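Local coordinates for period circadian protein homolog 2 (Mus musculus, PDB 3GDI), which probably acts in the circadian clock as a regulator of transcription, using its tandem PAS domains for protein-protein interaction, at residues 45-49 / 120-124; 81-85 / 127-131; 151-155 / 184-188. All blocks are in the same frame, centred on the assembly; numbering follows the deposited sequence.

In the fold
All three contacts belong to a chain of two PAS domains. Contacts 1 and 2 share strand 121-131 of the first domain, and contact 3 touches it through Val-151. Contact 1 uses the beginning of this strand and contact 2 its far end, with centres about 22 Å apart; along the chain their segments alternate. Contact 3 joins the two domains, its centre about 15 Å from that of contact 1. Val-151 N lies 3.1 Å from Pro-122 O, a probable hydrogen bond, consistent with the strand pairing continuing one residue past strand 142-150. Contacts 2 and 3 do not meet, their nearest atoms being about 13 Å apart. Contact 2 instead lies beside the second subunit of the assembly.

Contact 1: residues 45-49 / 120-124; sequences VASIF and YQPFR
Within the antiparallel sheet of the first PAS domain, strand order 2-1-5-4-3, the loop after strand 38-41 folds over the beginning of strand 121-131. Residues 45-47 have helical backbone angles without regular helical bonding; Ile-48 then points toward the strand, while Phe-49 (chi1 m) sets out sideways and brings the end of its ring close to it. The backbones stay apart, the nearest CA atoms being those of Phe-49 and Gln-121 at 9.3 Å, so the gap is bridged by side chains and, at Ile-48 O, by one side-chain-to-backbone bond, burying 190 Å² in all. Tyr-120, just before the strand, points away from the loop. Gln-121 points toward it, with chi1 m and chi2 t, and extends its amide far enough for NE2 to donate a hydrogen bond to Ile-48 O at 3.2 Å and 162°; the same NE2 lies 3.0 Å from Phe-49 CE2. Its OE1 has a weak bond to Arg-150 on the neighbouring strand. Pro-122 takes the alternate face, as expected in an extended strand, and Phe-123 (chi1 m) again points to the loop. Its ring packs edge-to-face with Phe-27 of strand 26-31, against which Ile-48 also rests, so the loop helps cover this apolar face of the sheet. Ile-48, in a p,t rotamer, brings CD1 to the edge of the Phe-123 ring, 3.6 Å from CZ, while Phe-49 CZ approaches Phe-123 CE2 at 3.8 Å.

Contact 2: residues 81-85 / 127-131; sequences KLPPW and PYLVK
An apolar group beside the far end of strand 121-131 in the PAS-A sheet centres on Trp-85 (chi1 t) and Tyr-128 (chi1 m), whose rings meet obliquely, Trp-85 CZ3 being 3.3 Å from Tyr-128 CD2 and the planes inclined at 60°. Pro-83 CG lies 3.9 Å from Tyr-128 CD1, and Trp-85 CB 3.8 Å from Val-130 CG2. Leu-82, with positive phi (62/153) and chi1 between wells at -24°, points toward the strand, its CD2 3.4 Å from Pro-127 CB. Segment 81-85 has no regular structure; residues 82-85 run at 52° to residues 127-130 and join them by one parallel-type bridge, Pro-84 with Leu-129, CA atoms 4.7 Å apart. Tyr-128 and Val-130 bond strand 142-150 through their backbones; Leu-129 offers its amide and carbonyl to the loop instead. The CA-to-CB bond of Pro-84 points away from the strand, and the residue packs near Gln-294 of the second subunit. Both bridge bonds are weak: Leu-129 N donates to Pro-83 O at 3.4 Å, and Trp-85 N to Leu-129 O at 3.3 Å.

Contact 3: residues 151-155 / 184-188; sequences VHSGY and AVPLL
Leaving strand 142-150, the segment 151-155 is extended at Val-151 and His-152, then bends at Ser-153 and Gly-154 around the short helix 184-188. The nearest CA atoms are those of Ser-153 and Pro-186, 4.8 Å apart, and Gly-154 N donates a hydrogen bond to Pro-186 O, 3.1 Å long at 168°. The bend is an ST turn: Ser-153 OG accepts from Tyr-155 N at 3.3 Å and is also hydrogen-bonded to the carbonyl of Glu-275. Within the helix, Leu-188 N makes weak bonds to Ala-184 O (2.8 Å) and Val-185 O (3.4 Å). Val-151 (chi1 t) points to the helix and rests CG1 on Pro-186 CG at 3.9 Å, whereas His-152 turns away. Tyr-155, chi1 m, swings its ring back so that OH donates to Leu-187 O at 2.8 Å and CZ packs 3.8 Å from Leu-187 CD2. Both residues also touch Val-268 of strand 259-268, and Leu-187 touches Phe-167 of strand 166-171. The contact thus packs the start of the linker between the tandem PAS domains against the helix that follows strand 177-180 in the second PAS fold.

Contact 1: residues 45-49 / 120-124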
loop_
_atom_site.group_PDB
_atom_site.type_symbol
_atom_site.label_atom_id
_atom_site.label_comp_id
_atom_site.label_asym_id
_atom_site.label_seq_id
_atom_site.Cartn_x
_atom_site.Cartn_y
_atom_site.Cartn_z
ATOM N N VAL A 45 15.098 -21.639 18.769
ATOM C CA VAL A 45 15.530 -20.925 17.575
ATOM C C VAL A 45 16.657 -21.669 16.863
ATOM O O VAL A 45 16.570 -21.938 15.665
ATOM C CB VAL A 45 16.008 -19.501 17.916
ATOM C CG1 VAL A 45 14.813 -18.590 18.134
ATOM C CG2 VAL A 45 16.872 -19.531 19.163
ATOM N N ALA A 46 17.714 -21.999 17.597
ATOM C CA ALA A 46 18.843 -22.718 17.015
ATOM C C ALA A 46 18.348 -24.065 16.513
ATOM O O ALA A 46 18.930 -24.652 15.600
ATOM C CB ALA A 46 19.941 -22.914 18.052
ATOM N N SER A 47 17.267 -24.546 17.123
ATOM C CA SER A 47 16.662 -25.821 16.753
ATOM C C SER A 47 16.125 -25.766 15.327
ATOM O O SER A 47 16.506 -26.578 14.482
ATOM C CB SER A 47 15.523 -26.165 17.714
ATOM O OG SER A 47 14.809 -27.301 17.266
ATOM N N ILE A 48 15.243 -24.805 15.063
ATOM C CA ILE A 48 14.664 -24.648 13.733
ATOM C C ILE A 48 15.679 -24.072 12.743
ATOM O O ILE A 48 15.319 -23.676 11.634
ATOM C CB ILE A 48 13.414 -23.739 13.767
ATOM C CG1 ILE A 48 13.786 -22.342 14.254
ATOM C CG2 ILE A 48 12.365 -24.339 14.683
ATOM C CD1 ILE A 48 12.609 -21.401 14.339
ATOM N N PHE A 49 16.946 -24.032 13.158
ATOM C CA PHE A 49 18.040 -23.531 12.326
ATOM C C PHE A 49 19.314 -24.345 12.557
ATOM O O PHE A 49 19.266 -25.554 12.790
ATOM C CB PHE A 49 18.326 -22.052 12.623
ATOM C CG PHE A 49 17.332 -21.099 12.011
ATOM C CD1 PHE A 49 16.424 -20.410 12.810
ATOM C CD2 PHE A 49 17.310 -20.885 10.635
ATOM C CE1 PHE A 49 15.506 -19.521 12.249
ATOM C CE2 PHE A 49 16.398 -19.999 10.065
ATOM C CZ PHE A 49 15.493 -19.315 10.874
ATOM N N TYR A 120 17.023 -19.209 3.581
ATOM C CA TYR A 120 15.956 -18.521 4.296
ATOM C C TYR A 120 14.726 -19.397 4.514
ATOM O O TYR A 120 14.527 -20.395 3.829
ATOM C CB TYR A 120 15.548 -17.271 3.518
ATOM C CG TYR A 120 16.591 -16.186 3.515
ATOM C CD1 TYR A 120 16.777 -15.376 4.629
ATOM C CD2 TYR A 120 17.405 -15.977 2.405
ATOM C CE1 TYR A 120 17.743 -14.388 4.642
ATOM C CE2 TYR A 120 18.382 -14.985 2.409
ATOM C CZ TYR A 120 18.544 -14.198 3.533
ATOM O OH TYR A 120 19.524 -13.235 3.562
ATOM N N GLN A 121 13.903 -19.012 5.477
ATOM C CA GLN A 121 12.679 -19.729 5.773
ATOM C C GLN A 121 11.618 -18.691 6.099
ATOM O O GLN A 121 11.812 -17.858 6.984
ATOM C CB GLN A 121 12.864 -20.642 6.976
ATOM C CG GLN A 121 13.906 -21.721 6.802
ATOM C CD GLN A 121 14.101 -22.510 8.074
ATOM O OE1 GLN A 121 13.185 -23.198 8.539
ATOM N NE2 GLN A 121 15.293 -22.406 8.660
ATOM N N PRO A 122 10.481 -18.725 5.386
ATOM C CA PRO A 122 9.396 -17.770 5.619
ATOM C C PRO A 122 8.825 -17.875 7.030
ATOM O O PRO A 122 8.677 -18.967 7.566
ATOM C CB PRO A 122 8.382 -18.142 4.541
ATOM C CG PRO A 122 8.588 -19.612 4.386
ATOM C CD PRO A 122 10.089 -19.728 4.380
ATOM N N PHE A 123 8.516 -16.730 7.629
ATOM C CA PHE A 123 7.963 -16.687 8.982
ATOM C C PHE A 123 6.821 -15.688 9.063
ATOM O O PHE A 123 6.894 -14.594 8.504
ATOM C CB PHE A 123 9.044 -16.282 9.990
ATOM C CG PHE A 123 9.842 -17.430 10.515
ATOM C CD1 PHE A 123 9.426 -18.118 11.652
ATOM C CD2 PHE A 123 10.992 -17.851 9.859
ATOM C CE1 PHE A 123 10.138 -19.211 12.128
ATOM C CE2 PHE A 123 11.717 -18.943 10.323
ATOM C CZ PHE A 123 11.291 -19.627 11.462
ATOM N N ARG A 124 5.754 -16.068 9.743
ATOM C CA ARG A 124 4.639 -15.159 9.903
ATOM C C ARG A 124 4.919 -14.533 11.243
ATOM O O ARG A 124 5.216 -15.242 12.200
ATOM C CB ARG A 124 3.325 -15.916 9.956
ATOM C CG ARG A 124 2.116 -15.012 10.036
ATOM C CD ARG A 124 1.191 -15.447 11.155
ATOM N NE ARG A 124 -0.046 -14.674 11.165
ATOM C CZ ARG A 124 -0.949 -14.719 12.138
ATOM N NH1 ARG A 124 -0.752 -15.503 13.188
ATOM N NH2 ARG A 124 -2.050 -13.981 12.060
#

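Contact 2: residues 81-85 / 127-131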
loop_
_atom_site.group_PDB
_atom_site.type_symbol
_atom_site.label_atom_id
_atom_site.label_comp_id
_atom_site.label_asym_id
_atom_site.label_seq_id
_atom_site.Cartn_x
_atom_site.Cartn_y
_atom_site.Cartn_z
ATOM N N LYS A 81 2.125 2.280 15.219
ATOM C CA LYS A 81 1.346 1.132 14.774
ATOM C C LYS A 81 1.451 0.123 15.904
ATOM O O LYS A 81 1.822 0.476 17.024
ATOM C CB LYS A 81 1.932 0.523 13.500
ATOM C CG LYS A 81 1.992 1.471 12.323
ATOM C CD LYS A 81 2.609 0.801 11.110
ATOM C CE LYS A 81 2.707 1.775 9.947
ATOM N NZ LYS A 81 3.391 1.189 8.760
ATOM N N LEU A 82 1.134 -1.130 15.614
ATOM C CA LEU A 82 1.220 -2.181 16.623
ATOM C C LEU A 82 0.282 -1.934 17.800
ATOM O O LEU A 82 -0.071 -0.794 18.108
ATOM C CB LEU A 82 2.646 -2.286 17.175
ATOM C CG LEU A 82 3.815 -1.791 16.329
ATOM C CD1 LEU A 82 4.592 -0.752 17.127
ATOM C CD2 LEU A 82 4.707 -2.959 15.938
ATOM N N PRO A 83 -0.142 -3.016 18.467
ATOM C CA PRO A 83 -1.034 -2.908 19.620
ATOM C C PRO A 83 -0.302 -3.300 20.908
ATOM O O PRO A 83 0.410 -4.308 20.946
ATOM C CB PRO A 83 -2.134 -3.891 19.273
ATOM C CG PRO A 83 -1.340 -5.030 18.701
ATOM C CD PRO A 83 -0.257 -4.355 17.856
ATOM N N PRO A 84 -0.456 -2.498 21.975
ATOM C CA PRO A 84 0.206 -2.805 23.246
ATOM C C PRO A 84 -0.237 -4.193 23.701
ATOM O O PRO A 84 -1.406 -4.545 23.553
ATOM C CB PRO A 84 -0.307 -1.707 24.170
ATOM C CG PRO A 84 -0.522 -0.553 23.231
ATOM C CD PRO A 84 -1.190 -1.224 22.059
ATOM N N TRP A 85 0.681 -4.985 24.241
ATOM C CA TRP A 85 0.310 -6.319 24.689
ATOM C C TRP A 85 -0.747 -6.213 25.778
ATOM O O TRP A 85 -0.433 -5.892 26.927
ATOM C CB TRP A 85 1.522 -7.075 25.233
ATOM C CG TRP A 85 1.235 -8.530 25.443
ATOM C CD1 TRP A 85 0.314 -9.072 26.294
ATOM C CD2 TRP A 85 1.838 -9.631 24.752
ATOM N NE1 TRP A 85 0.304 -10.440 26.173
ATOM C CE2 TRP A 85 1.228 -10.810 25.233
ATOM C CE3 TRP A 85 2.832 -9.736 23.769
ATOM C CZ2 TRP A 85 1.583 -12.081 24.767
ATOM C CZ3 TRP A 85 3.184 -11.002 23.306
ATOM C CH2 TRP A 85 2.559 -12.156 23.806
ATOM N N PRO A 127 3.553 -8.433 15.659
ATOM C CA PRO A 127 4.238 -7.422 16.465
ATOM C C PRO A 127 3.447 -6.856 17.638
ATOM O O PRO A 127 2.294 -6.443 17.485
ATOM C CB PRO A 127 4.553 -6.350 15.437
ATOM C CG PRO A 127 3.297 -6.342 14.636
ATOM C CD PRO A 127 2.992 -7.819 14.441
ATOM N N TYR A 128 4.090 -6.818 18.802
ATOM C CA TYR A 128 3.475 -6.288 20.015
ATOM C C TYR A 128 4.398 -5.271 20.680
ATOM O O TYR A 128 5.600 -5.506 20.809
ATOM C CB TYR A 128 3.182 -7.422 21.000
ATOM C CG TYR A 128 2.122 -8.378 20.522
ATOM C CD1 TYR A 128 0.833 -7.927 20.234
ATOM C CD2 TYR A 128 2.401 -9.735 20.362
ATOM C CE1 TYR A 128 -0.157 -8.807 19.797
ATOM C CE2 TYR A 128 1.418 -10.627 19.928
ATOM C CZ TYR A 128 0.141 -10.157 19.648
ATOM O OH TYR A 128 -0.839 -11.029 19.228
ATOM N N LEU A 129 3.833 -4.142 21.096
ATOM C CA LEU A 129 4.607 -3.098 21.760
ATOM C C LEU A 129 4.766 -3.506 23.231
ATOM O O LEU A 129 3.776 -3.789 23.907
ATOM C CB LEU A 129 3.870 -1.763 21.639
ATOM C CG LEU A 129 4.688 -0.470 21.663
ATOM C CD1 LEU A 129 3.783 0.706 21.310
ATOM C CD2 LEU A 129 5.325 -0.276 23.030
ATOM N N VAL A 130 6.006 -3.546 23.719
ATOM C CA VAL A 130 6.282 -3.953 25.104
ATOM C C VAL A 130 7.493 -3.252 25.738
ATOM O O VAL A 130 8.528 -3.073 25.097
ATOM C CB VAL A 130 6.498 -5.489 25.184
ATOM C CG1 VAL A 130 7.089 -5.875 26.524
ATOM C CG2 VAL A 130 5.177 -6.203 24.986
ATOM N N LYS A 131 7.356 -2.877 27.011
ATOM C CA LYS A 131 8.422 -2.198 27.753
ATOM C C LYS A 131 9.407 -3.157 28.433
ATOM O O LYS A 131 9.038 -4.256 28.848
ATOM C CB LYS A 131 7.816 -1.281 28.818
ATOM C CG LYS A 131 7.034 -0.095 28.276
ATOM C CD LYS A 131 6.458 0.733 29.418
ATOM C CE LYS A 131 7.556 1.236 30.353
ATOM N NZ LYS A 131 7.008 1.881 31.585
#

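Contact 3: residues 151-155 / 184-188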
loop_
_atom_site.group_PDB
_atom_site.type_symbol
_atom_site.label_atom_id
_atom_site.label_comp_id
_atom_site.label_asym_id
_atom_site.label_seq_id
_atom_site.Cartn_x
_atom_site.Cartn_y
_atom_site.Cartn_z
ATOM N N VAL A 151 6.272 -20.782 8.379
ATOM C CA VAL A 151 5.186 -21.081 7.452
ATOM C C VAL A 151 5.501 -22.266 6.542
ATOM O O VAL A 151 6.611 -22.387 6.016
ATOM C CB VAL A 151 4.860 -19.853 6.575
ATOM C CG1 VAL A 151 3.809 -20.211 5.542
ATOM C CG2 VAL A 151 4.362 -18.714 7.445
ATOM N N HIS A 152 4.508 -23.134 6.356
ATOM C CA HIS A 152 4.664 -24.319 5.514
ATOM C C HIS A 152 3.805 -24.316 4.258
ATOM O O HIS A 152 2.650 -23.885 4.272
ATOM C CB HIS A 152 4.362 -25.592 6.315
ATOM C CG HIS A 152 5.379 -25.885 7.366
ATOM N ND1 HIS A 152 5.260 -25.431 8.662
ATOM C CD2 HIS A 152 6.575 -26.515 7.294
ATOM C CE1 HIS A 152 6.343 -25.767 9.342
ATOM N NE2 HIS A 152 7.156 -26.424 8.534
ATOM N N SER A 153 4.386 -24.808 3.173
ATOM C CA SER A 153 3.687 -24.899 1.909
ATOM C C SER A 153 2.402 -25.683 2.125
ATOM O O SER A 153 2.435 -26.801 2.631
ATOM C CB SER A 153 4.556 -25.621 0.894
ATOM O OG SER A 153 3.785 -25.993 -0.227
ATOM N N GLY A 154 1.270 -25.100 1.747
ATOM C CA GLY A 154 0.000 -25.786 1.923
ATOM C C GLY A 154 -0.172 -27.025 1.058
ATOM O O GLY A 154 -1.215 -27.675 1.108
ATOM N N TYR A 155 0.841 -27.358 0.265
ATOM C CA TYR A 155 0.773 -28.528 -0.603
ATOM C C TYR A 155 1.590 -29.698 -0.052
ATOM O O TYR A 155 1.859 -30.667 -0.764
ATOM C CB TYR A 155 1.264 -28.181 -2.013
ATOM C CG TYR A 155 0.559 -26.996 -2.624
ATOM C CD1 TYR A 155 1.198 -25.759 -2.736
ATOM C CD2 TYR A 155 -0.759 -27.097 -3.058
ATOM C CE1 TYR A 155 0.533 -24.653 -3.267
ATOM C CE2 TYR A 155 -1.433 -25.995 -3.588
ATOM C CZ TYR A 155 -0.781 -24.782 -3.687
ATOM O OH TYR A 155 -1.448 -23.703 -4.205
ATOM N N ALA A 184 -2.743 -16.576 0.991
ATOM C CA ALA A 184 -2.023 -16.721 -0.269
ATOM C C ALA A 184 -0.563 -17.133 -0.109
ATOM O O ALA A 184 -0.029 -17.864 -0.950
ATOM C CB ALA A 184 -2.099 -15.417 -1.062
ATOM N N VAL A 185 0.093 -16.669 0.952
ATOM C CA VAL A 185 1.497 -17.007 1.139
ATOM C C VAL A 185 1.732 -18.516 1.063
ATOM O O VAL A 185 2.573 -18.982 0.299
ATOM C CB VAL A 185 2.040 -16.458 2.474
ATOM C CG1 VAL A 185 3.491 -16.850 2.626
ATOM C CG2 VAL A 185 1.914 -14.935 2.511
ATOM N N PRO A 186 0.981 -19.303 1.843
ATOM C CA PRO A 186 1.170 -20.757 1.800
ATOM C C PRO A 186 0.773 -21.401 0.464
ATOM O O PRO A 186 1.240 -22.490 0.129
ATOM C CB PRO A 186 0.292 -21.255 2.955
ATOM C CG PRO A 186 0.296 -20.106 3.895
ATOM C CD PRO A 186 0.121 -18.929 2.977
ATOM N N LEU A 187 -0.086 -20.746 -0.306
ATOM C CA LEU A 187 -0.503 -21.340 -1.577
ATOM C C LEU A 187 0.290 -20.847 -2.786
ATOM O O LEU A 187 0.201 -21.431 -3.863
ATOM C CB LEU A 187 -2.001 -21.095 -1.802
ATOM C CG LEU A 187 -2.972 -21.729 -0.797
ATOM C CD1 LEU A 187 -4.352 -21.150 -0.985
ATOM C CD2 LEU A 187 -2.997 -23.234 -0.974
ATOM N N LEU A 188 1.080 -19.787 -2.610
ATOM C CA LEU A 188 1.849 -19.238 -3.724
ATOM C C LEU A 188 3.359 -19.260 -3.562
ATOM O O LEU A 188 4.083 -19.369 -4.543
ATOM C CB LEU A 188 1.407 -17.802 -4.006
ATOM C CG LEU A 188 -0.039 -17.608 -4.456
ATOM C CD1 LEU A 188 -0.235 -16.145 -4.770
ATOM C CD2 LEU A 188 -0.351 -18.474 -5.677
#